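Local coordinates for sensor protein CzcS (Pseudomonas aeruginosa, PDB 5GPO), which senses zinc through this sensor domain and, as a membrane histidine kinase, is predicted to work in a two-component system tied to metal detoxification and antibiotic resistance, at residues 50-55 against 71-76; 78-83 against 95-100; 105-110 against 123-128. All coordinates share one frame; numbering follows the deposited sequence. Where two conformers were deposited one is given.

Contact 1 (50-55 against 71-76); sequences GLHLSI and AAASVA. With SO4 (sulfate ion), chain H.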
loop_
_atom_site.group_PDB
_atom_site.type_symbol
_atom_site.label_atom_id
_atom_site.label_comp_id
_atom_site.label_asym_id
_atom_site.label_seq_id
_atom_site.Cartn_x
_atom_site.Cartn_y
_atom_site.Cartn_z
ATOM N N GLY B 50 1.799 0.478 -5.480
ATOM C CA GLY B 50 1.351 0.122 -6.815
ATOM C C GLY B 50 -0.147 0.211 -7.013
ATOM O O GLY B 50 -0.663 -0.255 -8.029
ATOM N N LEU B 51 -0.851 0.799 -6.063
ATOM C CA LEU B 51 -2.289 0.951 -6.111
ATOM C C LEU B 51 -2.623 2.409 -5.821
ATOM O O LEU B 51 -1.904 3.092 -5.084
ATOM C CB LEU B 51 -2.954 0.010 -5.097
ATOM C CG LEU B 51 -2.751 -1.499 -5.227
ATOM C CD1 LEU B 51 -3.016 -2.147 -3.887
ATOM C CD2 LEU B 51 -3.712 -2.068 -6.275
ATOM N N HIS B 52 -3.692 2.904 -6.440
ATOM C CA HIS B 52 -4.143 4.253 -6.151
ATOM C C HIS B 52 -5.660 4.248 -6.027
ATOM O O HIS B 52 -6.347 3.523 -6.751
ATOM C CB HIS B 52 -3.698 5.240 -7.235
ATOM C CG HIS B 52 -3.987 6.673 -6.892
ATOM N ND1 HIS B 52 -5.188 7.276 -7.189
ATOM C CD2 HIS B 52 -3.236 7.615 -6.270
ATOM C CE1 HIS B 52 -5.166 8.533 -6.775
ATOM N NE2 HIS B 52 -3.994 8.763 -6.209
ATOM N N LEU B 53 -6.172 5.013 -5.074
ATOM C CA LEU B 53 -7.614 5.042 -4.849
ATOM C C LEU B 53 -8.122 6.472 -4.850
ATOM O O LEU B 53 -7.600 7.324 -4.119
ATOM C CB LEU B 53 -7.972 4.341 -3.538
ATOM C CG LEU B 53 -9.469 4.252 -3.189
ATOM C CD1 LEU B 53 -10.252 3.577 -4.314
ATOM C CD2 LEU B 53 -9.661 3.505 -1.879
ATOM N N SER B 54 -9.125 6.735 -5.692
ATOM C CA SER B 54 -9.787 8.033 -5.782
ATOM C C SER B 54 -11.253 7.861 -5.457
ATOM O O SER B 54 -11.932 7.006 -6.046
ATOM C CB SER B 54 -9.651 8.647 -7.178
ATOM O OG SER B 54 -8.341 9.087 -7.440
ATOM N N ILE B 55 -11.756 8.664 -4.526
ATOM C CA ILE B 55 -13.153 8.635 -4.137
ATOM C C ILE B 55 -13.702 10.039 -4.293
ATOM O O ILE B 55 -13.175 10.977 -3.687
ATOM C CB ILE B 55 -13.310 8.114 -2.705
ATOM C CG1 ILE B 55 -12.842 6.654 -2.700
ATOM C CG2 ILE B 55 -14.757 8.264 -2.224
ATOM C CD1 ILE B 55 -13.237 5.904 -1.513
ATOM N N ALA B 71 2.463 6.185 -9.578
ATOM C CA ALA B 71 2.748 5.319 -10.712
ATOM C C ALA B 71 1.517 4.526 -11.132
ATOM O O ALA B 71 1.426 4.117 -12.290
ATOM C CB ALA B 71 3.902 4.371 -10.388
ATOM N N ALA B 72 0.557 4.325 -10.233
ATOM C CA ALA B 72 -0.676 3.634 -10.579
ATOM C C ALA B 72 -1.792 4.575 -11.014
ATOM O O ALA B 72 -2.894 4.105 -11.307
ATOM C CB ALA B 72 -1.156 2.778 -9.395
ATOM N N ALA B 73 -1.548 5.879 -11.095
ATOM C CA ALA B 73 -2.613 6.832 -11.379
ATOM C C ALA B 73 -2.394 7.517 -12.722
ATOM O O ALA B 73 -1.257 7.803 -13.111
ATOM C CB ALA B 73 -2.708 7.890 -10.276
ATOM N N SER B 74 -3.492 7.783 -13.423
ATOM C CA SER B 74 -3.470 8.576 -14.646
ATOM C C SER B 74 -4.637 9.548 -14.601
ATOM O O SER B 74 -5.787 9.129 -14.435
ATOM C CB SER B 74 -3.548 7.690 -15.893
ATOM O OG SER B 74 -3.935 8.450 -17.037
ATOM N N VAL B 75 -4.338 10.849 -14.701
ATOM C CA VAL B 75 -5.389 11.866 -14.765
ATOM C C VAL B 75 -6.334 11.573 -15.919
ATOM O O VAL B 75 -7.563 11.618 -15.771
ATOM C CB VAL B 75 -4.768 13.272 -14.899
ATOM C CG1 VAL B 75 -5.831 14.287 -15.303
ATOM C CG2 VAL B 75 -4.122 13.678 -13.586
ATOM N N ALA B 76 -5.764 11.286 -17.094
ATOM C CA ALA B 76 -6.571 11.063 -18.292
ATOM C C ALA B 76 -7.419 9.808 -18.162
ATOM O O ALA B 76 -8.596 9.800 -18.540
ATOM C CB ALA B 76 -5.667 10.953 -19.521
HETATM S S SO4 H . -1.748 10.966 -17.945
HETATM O O1 SO4 H . -1.381 11.490 -19.268
HETATM O O2 SO4 H . -0.594 11.052 -17.045
HETATM O O3 SO4 H . -2.853 11.748 -17.416
HETATM O O4 SO4 H . -2.122 9.557 -18.113
#
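The start of strand 51-57 meets the chain that leads into helix 75-86, and the meeting is nearly all apolar. His52 and the methyls of Ala72 and Ala73 carry it. His52 CG lies anti to the backbone N (chi1 -173°), and chi2 of -88° turns the ring so that one face lies toward Ala73. The methyl CB of Ala73 sits over that face, 4.0 Å from the ring centroid of His52 and 15° off the ring normal. This is a CH-pi contact, displaced a little toward the rim, since Ala73 CB is nearest His52 CG at 3.8 Å. Ser54 OG lies at the edge of the same ring, in its plane. Ala72 packs nearer the start of the strand. Ala72 CB rests against the backbone, 3.4 Å from Gly50 O, and also reaches His52 CB at 4.1 Å. Leu51 turns its side chain the other way, to pack on Lys16 of the second subunit. Asp69 ties the two ends together by accepting from both Gly50 N and Ala71 N.

Ser74 is the N-cap of the helix. Its OG, anti to the backbone N, caps Ala77 N and also donates to O4 of a sulfate, with a very short Ser74 OG to O4 distance of 2.4 Å. Ala76 N donates to sulfate O3 at 3.0 Å. The sulfate probably comes from the crystallisation liquor. No hydrogen bond joins the two segments, so methyl groups against a ring and a backbone make the join, while the N-H groups of the helix start, with the Ser74 hydroxyl, probably offer a favourable seat for an anion.

Contact 2 (78-83 against 95-100); sequences NRALLA and QSWSTG
Helix 75-86 lies along strand 93-98, the outermost strand of the antiparallel sheet on that side within this chain. The axes of 78-83 and 95-98 run nearly antiparallel (158°) and come within 9.6 Å. Gln95 and Trp97, two residues apart on the strand, both point at the helix. Gln95 has CG anti to the backbone N (chi1 179°) and an extended chain, which carries its amide up to the helix. There NE2 donates to the backbone O of Ala77. Gln95 NE2 also lies 3.4 Å from Ala80 CB. It is close to Leu81 N as well, but both are donors and no bond forms. The other end of the amide, Gln95 OE1, accepts from a water at 3.0 Å. That water also donates to Asn78 OD1, at 2.5 Å, and so bridges strand and helix. Trp97 has CG anti to the backbone N too, and its six-membered ring meets the methyl of Ala80 obliquely, with Trp97 CZ3 3.5 Å from Ala80 CB. Leu81 lays its CB alongside the Gln95 amide and packs on Ser107 and Leu123 of the sheet. The buried Gln95 amide thus has a partner at each end, NE2 on a helix carbonyl and OE1 on water, which should fix its rotation.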
loop_
_atom_site.group_PDB
_atom_site.type_symbol
_atom_site.label_atom_id
_atom_site.label_comp_id
_atom_site.label_asym_id
_atom_site.label_seq_id
_atom_site.Cartn_x
_atom_site.Cartn_y
_atom_site.Cartn_z
ATOM N N ASN B 78 -8.476 8.272 -15.357
ATOM C CA ASN B 78 -9.544 8.513 -14.388
ATOM C C ASN B 78 -10.661 9.356 -14.994
ATOM O O ASN B 78 -11.846 9.079 -14.773
ATOM C CB ASN B 78 -8.974 9.190 -13.141
ATOM C CG ASN B 78 -8.391 8.203 -12.164
ATOM O OD1 ASN B 78 -8.271 7.013 -12.462
ATOM N ND2 ASN B 78 -8.026 8.688 -10.980
ATOM N N ARG B 79 -10.305 10.381 -15.780
ATOM C CA ARG B 79 -11.327 11.189 -16.441
ATOM C C ARG B 79 -12.190 10.325 -17.365
ATOM O O ARG B 79 -13.428 10.398 -17.324
ATOM C CB ARG B 79 -10.650 12.336 -17.204
ATOM C CG ARG B 79 -11.614 13.304 -17.893
ATOM C CD ARG B 79 -10.894 14.530 -18.466
ATOM N NE ARG B 79 -10.371 15.407 -17.415
ATOM C CZ ARG B 79 -9.085 15.723 -17.265
ATOM N NH1 ARG B 79 -8.179 15.259 -18.115
ATOM N NH2 ARG B 79 -8.709 16.524 -16.275
ATOM N N ALA B 80 -11.559 9.437 -18.144
ATOM C CA ALA B 80 -12.312 8.575 -19.055
ATOM C C ALA B 80 -13.182 7.579 -18.292
ATOM O O ALA B 80 -14.335 7.333 -18.675
ATOM C CB ALA B 80 -11.357 7.843 -20.000
ATOM N N LEU B 81 -12.647 6.999 -17.210
ATOM C CA LEU B 81 -13.417 6.058 -16.401
ATOM C C LEU B 81 -14.582 6.748 -15.705
ATOM O O LEU B 81 -15.700 6.222 -15.684
ATOM C CB LEU B 81 -12.505 5.392 -15.368
ATOM C CG LEU B 81 -13.187 4.414 -14.419
ATOM C CD1 LEU B 81 -13.916 3.351 -15.199
ATOM C CD2 LEU B 81 -12.141 3.785 -13.507
ATOM N N LEU B 82 -14.337 7.928 -15.122
ATOM C CA LEU B 82 -15.405 8.673 -14.471
ATOM C C LEU B 82 -16.501 9.030 -15.462
ATOM O O LEU B 82 -17.685 9.047 -15.105
ATOM C CB LEU B 82 -14.849 9.949 -13.831
ATOM C CG LEU B 82 -15.905 10.930 -13.314
ATOM C CD1 LEU B 82 -16.728 10.248 -12.217
ATOM C CD2 LEU B 82 -15.244 12.197 -12.778
ATOM N N ALA B 83 -16.125 9.289 -16.715
ATOM C CA ALA B 83 -17.121 9.619 -17.727
ATOM C C ALA B 83 -17.966 8.401 -18.072
ATOM O O ALA B 83 -19.173 8.520 -18.311
ATOM C CB ALA B 83 -16.438 10.182 -18.971
ATOM N N GLN B 95 -11.260 -0.560 -17.076
ATOM C CA GLN B 95 -10.541 0.275 -18.021
ATOM C C GLN B 95 -9.095 -0.168 -18.061
ATOM O O GLN B 95 -8.429 -0.191 -17.024
ATOM C CB GLN B 95 -10.632 1.741 -17.627
ATOM C CG GLN B 95 -9.882 2.646 -18.562
ATOM C CD GLN B 95 -9.645 3.985 -17.933
ATOM O OE1 GLN B 95 -8.919 4.093 -16.933
ATOM N NE2 GLN B 95 -10.270 5.014 -18.483
ATOM N N SER B 96 -8.622 -0.537 -19.243
ATOM C CA SER B 96 -7.196 -0.643 -19.476
ATOM C C SER B 96 -6.733 0.647 -20.133
ATOM O O SER B 96 -7.504 1.325 -20.818
ATOM C CB SER B 96 -6.855 -1.858 -20.337
ATOM O OG SER B 96 -7.373 -3.041 -19.749
ATOM N N TRP B 97 -5.482 1.013 -19.872
ATOM C CA TRP B 97 -4.963 2.296 -20.323
ATOM C C TRP B 97 -3.460 2.171 -20.490
ATOM O O TRP B 97 -2.797 1.522 -19.677
ATOM C CB TRP B 97 -5.306 3.406 -19.323
ATOM C CG TRP B 97 -5.224 4.802 -19.873
ATOM C CD1 TRP B 97 -4.114 5.604 -19.921
ATOM C CD2 TRP B 97 -6.293 5.560 -20.439
ATOM N NE1 TRP B 97 -4.436 6.816 -20.482
ATOM C CE2 TRP B 97 -5.763 6.817 -20.811
ATOM C CE3 TRP B 97 -7.650 5.303 -20.668
ATOM C CZ2 TRP B 97 -6.544 7.814 -21.404
ATOM C CZ3 TRP B 97 -8.431 6.298 -21.249
ATOM C CH2 TRP B 97 -7.872 7.538 -21.616
ATOM N N SER B 98 -2.917 2.770 -21.541
ATOM C CA SER B 98 -1.457 2.732 -21.737
ATOM C C SER B 98 -0.895 4.062 -22.135
ATOM O O SER B 98 -1.545 4.796 -22.792
ATOM C CB SER B 98 -1.063 1.743 -22.809
ATOM O OG SER B 98 -2.074 1.700 -23.743
ATOM N N THR B 99 0.339 4.347 -21.738
ATOM C CA THR B 99 0.972 5.589 -22.146
ATOM C C THR B 99 2.482 5.530 -22.097
ATOM O O THR B 99 3.173 6.539 -21.908
ATOM C CB THR B 99 0.440 6.692 -21.264
ATOM O OG1 THR B 99 1.133 7.916 -21.536
ATOM C CG2 THR B 99 0.555 6.258 -19.791
ATOM N N GLY B 100 3.012 4.324 -22.271
ATOM C CA GLY B 100 4.447 4.111 -22.250
ATOM C C GLY B 100 4.815 2.665 -21.983
ATOM O O GLY B 100 4.921 1.861 -22.909
HETATM O O HOH W 1 -8.437 5.175 -14.157
#

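Contact 3 (105-110 against 123-128); sequences LLSIGA and LLSSER
Leu106 O is gripped twice, by the backbone N and the side-chain OG of the same residue, Ser126. It belongs to the beta hairpin of strands 104-113 and 119-127, which lie inside the five-stranded antiparallel sheet. Ser126 N reaches Leu106 O at 2.8 Å in the carbonyl plane, though bent at the hydrogen (137°). Ser126 OG takes the crowded position between the backbone N and the carbonyl carbon (chi1 64°), which brings it to 2.9 Å from Leu106 O, above the carbonyl plane. Leu106 N answers with a nearly straight bond to Ser126 O. Ile108 and Leu124 form the next hydrogen-bonded pair, their side chains side by side, Ile108 CG2 to Leu124 CB. On this face Leu106, Ile108 and Ser126 pack against the second subunit.

The other face carries Leu105, Ser107, Leu123 and Ser125, and Leu81 and Asn78 of helix 75-86 pack on it. Arg128 folds its CG against Leu106 CB at 3.7 Å, while its NH2 forms a salt bridge with Glu9 of the second subunit. In the non-hydrogen-bonded pair between the two ladder steps, both hydroxyls sit beside their backbone N, and Ser125 OG donates to Ser107 OG at 2.8 Å.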
loop_
_atom_site.group_PDB
_atom_site.type_symbol
_atom_site.label_atom_id
_atom_site.label_comp_id
_atom_site.label_asym_id
_atom_site.label_seq_id
_atom_site.Cartn_x
_atom_site.Cartn_y
_atom_site.Cartn_z
ATOM N N LEU B 105 -1.997 0.490 -17.312
ATOM C CA LEU B 105 -2.789 0.549 -16.090
ATOM C C LEU B 105 -4.063 -0.258 -16.256
ATOM O O LEU B 105 -4.616 -0.351 -17.357
ATOM C CB LEU B 105 -3.176 1.991 -15.737
ATOM C CG LEU B 105 -1.986 2.918 -15.541
ATOM C CD1 LEU B 105 -2.478 4.333 -15.336
ATOM C CD2 LEU B 105 -1.152 2.442 -14.348
ATOM N N LEU B 106 -4.527 -0.836 -15.154
ATOM C CA LEU B 106 -5.852 -1.436 -15.082
ATOM C C LEU B 106 -6.607 -0.765 -13.945
ATOM O O LEU B 106 -6.119 -0.716 -12.813
ATOM C CB LEU B 106 -5.792 -2.951 -14.876
ATOM C CG LEU B 106 -7.190 -3.584 -14.767
ATOM C CD1 LEU B 106 -8.049 -3.283 -15.996
ATOM C CD2 LEU B 106 -7.117 -5.103 -14.511
ATOM N N SER B 107 -7.755 -0.187 -14.271
ATOM C CA SER B 107 -8.596 0.468 -13.290
ATOM C C SER B 107 -9.988 -0.154 -13.304
ATOM O O SER B 107 -10.409 -0.794 -14.277
ATOM C CB SER B 107 -8.711 1.973 -13.549
ATOM O OG SER B 107 -7.456 2.556 -13.815
ATOM N N ILE B 108 -10.685 0.026 -12.189
ATOM C CA ILE B 108 -12.069 -0.396 -12.025
ATOM C C ILE B 108 -12.790 0.738 -11.321
ATOM O O ILE B 108 -12.211 1.410 -10.453
ATOM C CB ILE B 108 -12.178 -1.741 -11.251
ATOM C CG1 ILE B 108 -13.598 -2.319 -11.340
ATOM C CG2 ILE B 108 -11.724 -1.605 -9.802
ATOM C CD1 ILE B 108 -13.724 -3.710 -10.722
ATOM N N GLY B 109 -14.027 0.996 -11.721
ATOM C CA GLY B 109 -14.823 2.041 -11.114
ATOM C C GLY B 109 -16.224 1.567 -10.779
ATOM O O GLY B 109 -16.799 0.732 -11.473
ATOM N N ALA B 110 -16.767 2.112 -9.692
ATOM C CA ALA B 110 -18.153 1.826 -9.356
ATOM C C ALA B 110 -18.726 2.945 -8.500
ATOM O O ALA B 110 -18.008 3.665 -7.799
ATOM C CB ALA B 110 -18.297 0.473 -8.642
ATOM N N LEU B 123 -12.727 5.083 -7.845
ATOM C CA LEU B 123 -11.825 4.814 -8.959
ATOM C C LEU B 123 -10.584 4.125 -8.402
ATOM O O LEU B 123 -9.755 4.767 -7.747
ATOM C CB LEU B 123 -11.460 6.109 -9.686
ATOM C CG LEU B 123 -12.626 6.956 -10.192
ATOM C CD1 LEU B 123 -12.143 8.262 -10.852
ATOM C CD2 LEU B 123 -13.472 6.189 -11.181
ATOM N N LEU B 124 -10.449 2.827 -8.662
ATOM C CA LEU B 124 -9.328 2.042 -8.166
ATOM C C LEU B 124 -8.417 1.653 -9.325
ATOM O O LEU B 124 -8.861 1.030 -10.301
ATOM C CB LEU B 124 -9.828 0.801 -7.422
ATOM C CG LEU B 124 -8.810 -0.204 -6.879
ATOM C CD1 LEU B 124 -7.906 0.407 -5.810
ATOM C CD2 LEU B 124 -9.586 -1.401 -6.304
ATOM N N SER B 125 -7.142 2.001 -9.208
ATOM C CA SER B 125 -6.195 1.818 -10.297
ATOM C C SER B 125 -5.022 0.978 -9.822
ATOM O O SER B 125 -4.632 1.025 -8.652
ATOM C CB SER B 125 -5.698 3.159 -10.835
ATOM O OG SER B 125 -6.734 3.866 -11.488
ATOM N N SER B 126 -4.467 0.200 -10.742
ATOM C CA SER B 126 -3.389 -0.723 -10.428
ATOM C C SER B 126 -2.376 -0.742 -11.559
ATOM O O SER B 126 -2.750 -0.719 -12.734
ATOM C CB SER B 126 -3.920 -2.141 -10.205
ATOM O OG SER B 126 -4.500 -2.643 -11.398
ATOM N N GLU B 127 -1.095 -0.796 -11.197
ATOM C CA GLU B 127 -0.045 -1.033 -12.178
ATOM C C GLU B 127 -0.114 -2.482 -12.639
ATOM O O GLU B 127 -0.058 -3.402 -11.817
ATOM C CB GLU B 127 1.335 -0.777 -11.574
ATOM C CG GLU B 127 1.747 0.656 -11.365
ATOM C CD GLU B 127 3.247 0.766 -11.091
ATOM O OE1 GLU B 127 3.989 1.230 -11.984
ATOM O OE2 GLU B 127 3.688 0.347 -9.998
ATOM N N ARG B 128 -0.215 -2.692 -13.948
ATOM C CA ARG B 128 -0.209 -4.046 -14.503
ATOM C C ARG B 128 1.207 -4.615 -14.556
ATOM O O ARG B 128 2.018 -4.373 -13.662
ATOM C CB ARG B 128 -0.827 -4.065 -15.907
ATOM C CG ARG B 128 -2.334 -3.845 -15.939
ATOM C CD ARG B 128 -2.883 -4.002 -17.350
ATOM N NE ARG B 128 -2.621 -5.337 -17.888
ATOM C CZ ARG B 128 -2.944 -5.727 -19.119
ATOM N NH1 ARG B 128 -3.540 -4.886 -19.952
ATOM N NH2 ARG B 128 -2.671 -6.961 -19.521
HETATM O O HOH W 2 -3.059 -1.729 -20.056
#

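The three contacts come in series along the chain, without overlap. All reach one antiparallel sheet, ordered 63-68, 51-57, 119-127, 104-113, 93-98. Contact 3 is its inner hairpin. Contact 1 adjoins it through strand 51-57; the centres of contacts 1 and 3 are about 7 Å apart. Contact 2 adjoins it through strand 93-98; the centres of contacts 2 and 3 are about 8 Å apart. Contacts 1 and 2, with centres about 10 Å apart, share helix 75-86, and Ala76 CB touches Trp97 CZ2 between them. The helix lies on one face of the sheet. On the other, contacts 1 and 3 touch the second subunit, so the sheet joins the dimer. The zinc at His39 and Asp43 binds on helix 34-47, outside these contacts.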